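Local coordinates for outer membrane porin protein 32 (Delftia acidovorans, PDB 2FGQ) that forms anion-selective channels across the bacterial outer membrane as a homotrimeric porin, at residues 6-19 with 319-332. Residues are numbered along the deposited sequence; the frame is centred on the assembly and turned at random.
Sequences LFGIVDTNVAYVNK and ESQTGVQVGIRHAF. With SO4 (sulfate ion), chain F.
Gly8 and Phe332 hydrogen-bond through their backbones, Gly8 N to Phe332 O at 3.0 Å and Phe332 N to Gly8 O at 2.9 Å, at one end of the seam that closes this 16-stranded porin barrel, where the first strand meets the last. Four antiparallel hydrogen-bonded pairs follow, Val10–His330 to Tyr16–Val324, and Asn18 N to Thr322 O extends the closure. Val10, Thr12, Val14 and Ile328 pack against a second subunit, whereas Asp11, Asn13, Gln325 and Arg329 project from the other face. There Arg329 NH1 and NH2 hydrogen-bond a sulfate, probably from the crystallisation liquor, at the guanidinium edge; Lys256 also binds it. The Asp11 carboxylate is hydrogen-bonded to Tyr289 OH and to backbone N–H groups of Gly33, Ala34 and Ser35.

The C-terminal ring folds back over Gly8 because Phe332 CG sits between its backbone N and carbonyl carbon (chi1 58°). Gly8 CA lies 3.7 Å from the ring centroid and 21° off its normal, a CH-pi contact; Phe55 of the second subunit stacks with the same ring.

At the far end, Lys19 CB leads to CG, 4.0 Å from Gln321 CG; CD and CE then run past Ser320 O, each 3.2 Å from it. Bends at chi3 and chi4 deliver NZ to Ser320 O at 2.7 Å, in the carbonyl plane, and to the Glu319 carboxylate. A methionine here would probably leave Glu319 without this salt-bridge mate and Ser320 O without this donor. The salt bridge spans 2.8 Å, with Lys19 NZ approaching nearly along the C–O axis of Glu319 OE1.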
loop_
_atom_site.group_PDB
_atom_site.type_symbol
_atom_site.label_atom_id
_atom_site.label_comp_id
_atom_site.label_asym_id
_atom_site.label_seq_id
_atom_site.Cartn_x
_atom_site.Cartn_y
_atom_site.Cartn_z
ATOM N N LEU A 6 16.353 6.121 -1.661
ATOM C CA LEU A 6 15.132 5.761 -2.340
ATOM C C LEU A 6 15.557 5.273 -3.713
ATOM O O LEU A 6 16.345 5.929 -4.379
ATOM C CB LEU A 6 14.271 6.986 -2.534
ATOM C CG LEU A 6 13.112 6.838 -3.507
ATOM C CD1 LEU A 6 12.052 6.032 -2.834
ATOM C CD2 LEU A 6 12.642 8.228 -3.888
ATOM N N PHE A 7 15.024 4.147 -4.145
ATOM C CA PHE A 7 15.390 3.600 -5.445
ATOM C C PHE A 7 14.195 2.904 -6.085
ATOM O O PHE A 7 13.204 2.598 -5.435
ATOM C CB PHE A 7 16.560 2.613 -5.317
ATOM C CG PHE A 7 16.212 1.383 -4.532
ATOM C CD1 PHE A 7 16.309 1.377 -3.143
ATOM C CD2 PHE A 7 15.789 0.218 -5.189
ATOM C CE1 PHE A 7 15.973 0.247 -2.427
ATOM C CE2 PHE A 7 15.470 -0.925 -4.470
ATOM C CZ PHE A 7 15.562 -0.908 -3.092
ATOM N N GLY A 8 14.339 2.555 -7.361
ATOM C CA GLY A 8 13.303 1.811 -8.019
ATOM C C GLY A 8 13.588 1.568 -9.466
ATOM O O GLY A 8 14.621 1.969 -10.017
ATOM N N ILE A 9 12.645 0.850 -10.058
ATOM C CA ILE A 9 12.636 0.532 -11.481
ATOM C C ILE A 9 11.201 0.534 -11.954
ATOM O O ILE A 9 10.354 -0.110 -11.369
ATOM C CB ILE A 9 13.272 -0.865 -11.823
ATOM C CG1 ILE A 9 14.678 -1.002 -11.255
ATOM C CG2 ILE A 9 13.242 -1.091 -13.319
ATOM C CD1 ILE A 9 15.335 -2.341 -11.510
ATOM N N VAL A 10 10.940 1.229 -13.058
ATOM C CA VAL A 10 9.677 1.052 -13.768
ATOM C C VAL A 10 10.020 0.426 -15.135
ATOM O O VAL A 10 10.706 1.037 -15.958
ATOM C CB VAL A 10 8.864 2.345 -13.947
ATOM C CG1 VAL A 10 7.552 2.010 -14.596
ATOM C CG2 VAL A 10 8.636 3.020 -12.625
ATOM N N ASP A 11 9.545 -0.783 -15.324
ATOM C CA ASP A 11 9.767 -1.566 -16.542
ATOM C C ASP A 11 8.370 -1.945 -17.034
ATOM O O ASP A 11 7.636 -2.689 -16.368
ATOM C CB ASP A 11 10.623 -2.791 -16.227
ATOM C CG ASP A 11 10.815 -3.700 -17.401
ATOM O OD1 ASP A 11 9.861 -3.873 -18.212
ATOM O OD2 ASP A 11 11.894 -4.325 -17.536
ATOM N N THR A 12 7.990 -1.359 -18.174
ATOM C CA THR A 12 6.669 -1.549 -18.760
ATOM C C THR A 12 6.838 -1.852 -20.234
ATOM O O THR A 12 7.731 -1.315 -20.893
ATOM C CB THR A 12 5.804 -0.307 -18.486
ATOM O OG1 THR A 12 5.676 -0.161 -17.078
ATOM C CG2 THR A 12 4.380 -0.452 -18.973
ATOM N N ASN A 13 5.970 -2.727 -20.727
ATOM C CA ASN A 13 6.128 -3.268 -22.076
ATOM C C ASN A 13 4.786 -3.431 -22.783
ATOM O O ASN A 13 3.724 -3.375 -22.190
ATOM C CB ASN A 13 6.907 -4.622 -22.078
ATOM C CG ASN A 13 6.289 -5.658 -21.126
ATOM O OD1 ASN A 13 5.100 -6.011 -21.262
ATOM N ND2 ASN A 13 7.089 -6.169 -20.171
ATOM N N VAL A 14 4.869 -3.657 -24.083
ATOM C CA VAL A 14 3.805 -4.300 -24.822
ATOM C C VAL A 14 4.204 -5.770 -24.992
ATOM O O VAL A 14 5.366 -6.089 -25.196
ATOM C CB VAL A 14 3.538 -3.600 -26.175
ATOM C CG1 VAL A 14 2.564 -4.370 -26.988
ATOM C CG2 VAL A 14 3.014 -2.190 -25.939
ATOM N N ALA A 15 3.219 -6.637 -24.893
ATOM C CA ALA A 15 3.460 -8.050 -25.014
ATOM C C ALA A 15 2.351 -8.771 -25.757
ATOM O O ALA A 15 1.230 -8.310 -25.826
ATOM C CB ALA A 15 3.733 -8.711 -23.643
ATOM N N TYR A 16 2.719 -9.921 -26.306
ATOM C CA TYR A 16 1.850 -10.759 -27.090
ATOM C C TYR A 16 2.210 -12.216 -26.850
ATOM O O TYR A 16 3.387 -12.579 -26.810
ATOM C CB TYR A 16 2.066 -10.426 -28.558
ATOM C CG TYR A 16 1.516 -11.415 -29.553
ATOM C CD1 TYR A 16 2.274 -12.492 -29.981
ATOM C CD2 TYR A 16 0.241 -11.270 -30.059
ATOM C CE1 TYR A 16 1.773 -13.401 -30.914
ATOM C CE2 TYR A 16 -0.272 -12.166 -31.004
ATOM C CZ TYR A 16 0.501 -13.226 -31.404
ATOM O OH TYR A 16 0.008 -14.132 -32.300
ATOM N N VAL A 17 1.188 -13.044 -26.734
ATOM C CA VAL A 17 1.341 -14.495 -26.872
ATOM C C VAL A 17 0.317 -14.988 -27.903
ATOM O O VAL A 17 -0.777 -14.454 -28.040
ATOM C CB VAL A 17 1.169 -15.276 -25.566
ATOM C CG1 VAL A 17 2.319 -14.991 -24.579
ATOM C CG2 VAL A 17 -0.200 -15.012 -24.951
ATOM N N ASN A 18 0.701 -16.002 -28.659
ATOM C CA ASN A 18 -0.184 -16.485 -29.721
ATOM C C ASN A 18 -1.309 -17.404 -29.251
ATOM O O ASN A 18 -2.309 -17.590 -29.936
ATOM C CB ASN A 18 0.616 -17.051 -30.904
ATOM C CG ASN A 18 1.311 -18.380 -30.643
ATOM O OD1 ASN A 18 1.688 -19.115 -31.625
ATOM N ND2 ASN A 18 1.490 -18.720 -29.414
ATOM N N LYS A 19 -1.185 -17.964 -28.069
ATOM C CA LYS A 19 -2.253 -18.785 -27.516
ATOM C C LYS A 19 -2.314 -18.708 -26.007
ATOM O O LYS A 19 -1.279 -18.594 -25.324
ATOM C CB LYS A 19 -2.125 -20.259 -27.909
ATOM C CG LYS A 19 -0.831 -20.775 -28.143
ATOM C CD LYS A 19 -0.946 -22.160 -28.839
ATOM C CE LYS A 19 -0.704 -22.138 -30.346
ATOM N NZ LYS A 19 -0.050 -23.412 -30.815
ATOM N N GLU A 319 0.815 -28.086 -26.777
ATOM C CA GLU A 319 0.863 -26.950 -27.676
ATOM C C GLU A 319 2.173 -26.200 -27.565
ATOM O O GLU A 319 2.787 -26.152 -26.499
ATOM C CB GLU A 319 -0.257 -25.961 -27.349
ATOM C CG GLU A 319 -1.654 -26.438 -27.690
ATOM C CD GLU A 319 -1.894 -26.540 -29.179
ATOM O OE1 GLU A 319 -1.595 -25.583 -29.915
ATOM O OE2 GLU A 319 -2.365 -27.602 -29.613
ATOM N N SER A 320 2.583 -25.588 -28.666
ATOM C CA SER A 320 3.710 -24.694 -28.670
ATOM C C SER A 320 3.134 -23.288 -28.573
ATOM O O SER A 320 2.081 -22.997 -29.141
ATOM C CB SER A 320 4.492 -24.820 -29.972
ATOM O OG SER A 320 5.094 -26.107 -30.073
ATOM N N GLN A 321 3.845 -22.408 -27.894
ATOM C CA GLN A 321 3.435 -21.018 -27.731
ATOM C C GLN A 321 4.609 -20.097 -28.065
ATOM O O GLN A 321 5.748 -20.355 -27.715
ATOM C CB GLN A 321 3.012 -20.815 -26.297
ATOM C CG GLN A 321 2.285 -19.513 -26.001
ATOM C CD GLN A 321 2.227 -19.213 -24.488
ATOM O OE1 GLN A 321 1.222 -18.676 -23.964
ATOM N NE2 GLN A 321 3.295 -19.549 -23.805
ATOM N N THR A 322 4.307 -19.012 -28.761
ATOM C CA THR A 322 5.266 -17.986 -29.064
ATOM C C THR A 322 4.874 -16.720 -28.333
ATOM O O THR A 322 3.704 -16.365 -28.277
ATOM C CB THR A 322 5.274 -17.736 -30.582
ATOM O OG1 THR A 322 5.575 -18.968 -31.253
ATOM C CG2 THR A 322 6.389 -16.798 -30.994
ATOM N N GLY A 323 5.869 -16.023 -27.828
ATOM C CA GLY A 323 5.636 -14.756 -27.147
ATOM C C GLY A 323 6.667 -13.718 -27.483
ATOM O O GLY A 323 7.804 -14.020 -27.856
ATOM N N VAL A 324 6.251 -12.467 -27.356
ATOM C CA VAL A 324 7.095 -11.317 -27.633
ATOM C C VAL A 324 6.815 -10.270 -26.543
ATOM O O VAL A 324 5.656 -10.066 -26.147
ATOM C CB VAL A 324 6.727 -10.666 -29.011
ATOM C CG1 VAL A 324 7.685 -9.525 -29.323
ATOM C CG2 VAL A 324 6.728 -11.684 -30.079
ATOM N N GLN A 325 7.865 -9.570 -26.119
ATOM C CA GLN A 325 7.745 -8.410 -25.205
ATOM C C GLN A 325 8.689 -7.355 -25.732
ATOM O O GLN A 325 9.853 -7.657 -26.050
ATOM C CB GLN A 325 8.229 -8.730 -23.783
ATOM C CG GLN A 325 7.373 -9.561 -22.973
ATOM C CD GLN A 325 7.964 -9.850 -21.603
ATOM O OE1 GLN A 325 9.139 -10.207 -21.514
ATOM N NE2 GLN A 325 7.150 -9.742 -20.561
ATOM N N VAL A 326 8.217 -6.128 -25.824
ATOM C CA VAL A 326 9.071 -5.006 -26.190
ATOM C C VAL A 326 8.735 -3.882 -25.207
ATOM O O VAL A 326 7.584 -3.542 -25.052
ATOM C CB VAL A 326 8.791 -4.545 -27.630
ATOM C CG1 VAL A 326 9.535 -3.272 -27.969
ATOM C CG2 VAL A 326 9.185 -5.646 -28.638
ATOM N N GLY A 327 9.749 -3.295 -24.611
ATOM C CA GLY A 327 9.516 -2.379 -23.504
ATOM C C GLY A 327 10.668 -1.453 -23.192
ATOM O O GLY A 327 11.668 -1.380 -23.901
ATOM N N ILE A 328 10.476 -0.708 -22.108
ATOM C CA ILE A 328 11.446 0.233 -21.596
ATOM C C ILE A 328 11.623 -0.089 -20.126
ATOM O O ILE A 328 10.654 -0.375 -19.404
ATOM C CB ILE A 328 10.977 1.706 -21.816
ATOM C CG1 ILE A 328 11.997 2.714 -21.255
ATOM C CG2 ILE A 328 9.624 2.005 -21.228
ATOM C CD1 ILE A 328 11.788 4.144 -21.717
ATOM N N ARG A 329 12.873 -0.013 -19.690
ATOM C CA ARG A 329 13.191 -0.148 -18.276
ATOM C C ARG A 329 13.884 1.131 -17.836
ATOM O O ARG A 329 14.894 1.531 -18.416
ATOM C CB ARG A 329 14.122 -1.347 -18.115
ATOM C CG ARG A 329 14.741 -1.442 -16.756
ATOM C CD ARG A 329 16.263 -1.359 -16.940
ATOM N NE ARG A 329 16.521 -2.701 -16.994
ATOM C CZ ARG A 329 17.523 -3.445 -17.528
ATOM N NH1 ARG A 329 18.611 -3.048 -18.240
ATOM N NH2 ARG A 329 17.397 -4.730 -17.287
ATOM N N HIS A 330 13.367 1.766 -16.796
ATOM C CA HIS A 330 13.929 2.999 -16.278
ATOM C C HIS A 330 14.188 2.818 -14.783
ATOM O O HIS A 330 13.251 2.662 -13.987
ATOM C CB HIS A 330 13.022 4.185 -16.487
ATOM C CG HIS A 330 13.633 5.447 -16.012
ATOM N ND1 HIS A 330 13.180 6.159 -14.919
ATOM C CD2 HIS A 330 14.728 6.096 -16.457
ATOM C CE1 HIS A 330 13.977 7.209 -14.738
ATOM N NE2 HIS A 330 14.901 7.208 -15.674
ATOM N N ALA A 331 15.453 2.879 -14.425
ATOM C CA ALA A 331 15.887 2.780 -13.021
ATOM C C ALA A 331 16.077 4.167 -12.454
ATOM O O ALA A 331 16.457 5.090 -13.173
ATOM C CB ALA A 331 17.199 2.013 -12.925
ATOM N N PHE A 332 15.843 4.302 -11.146
ATOM C CA PHE A 332 16.077 5.561 -10.463
ATOM C C PHE A 332 16.606 5.321 -9.059
ATOM O O PHE A 332 16.562 4.195 -8.536
ATOM C CB PHE A 332 14.819 6.423 -10.456
ATOM C CG PHE A 332 13.620 5.781 -9.812
ATOM C CD1 PHE A 332 13.352 5.963 -8.453
ATOM C CD2 PHE A 332 12.734 5.024 -10.543
ATOM C CE1 PHE A 332 12.245 5.386 -7.858
ATOM C CE2 PHE A 332 11.632 4.437 -9.933
ATOM C CZ PHE A 332 11.404 4.633 -8.564
ATOM O OXT PHE A 332 17.124 6.296 -8.483
HETATM S S SO4 F . 20.462 -6.760 -18.368
HETATM O O1 SO4 F . 20.721 -5.441 -18.960
HETATM O O2 SO4 F . 20.920 -7.817 -19.283
HETATM O O3 SO4 F . 21.230 -6.873 -17.122
HETATM O O4 SO4 F . 19.032 -6.926 -18.082
HETATM O O HOH W 1 18.544 5.634 -6.220
HETATM O O HOH W 2 15.842 8.034 -6.136
HETATM O O HOH W 3 4.525 -8.614 -20.275
#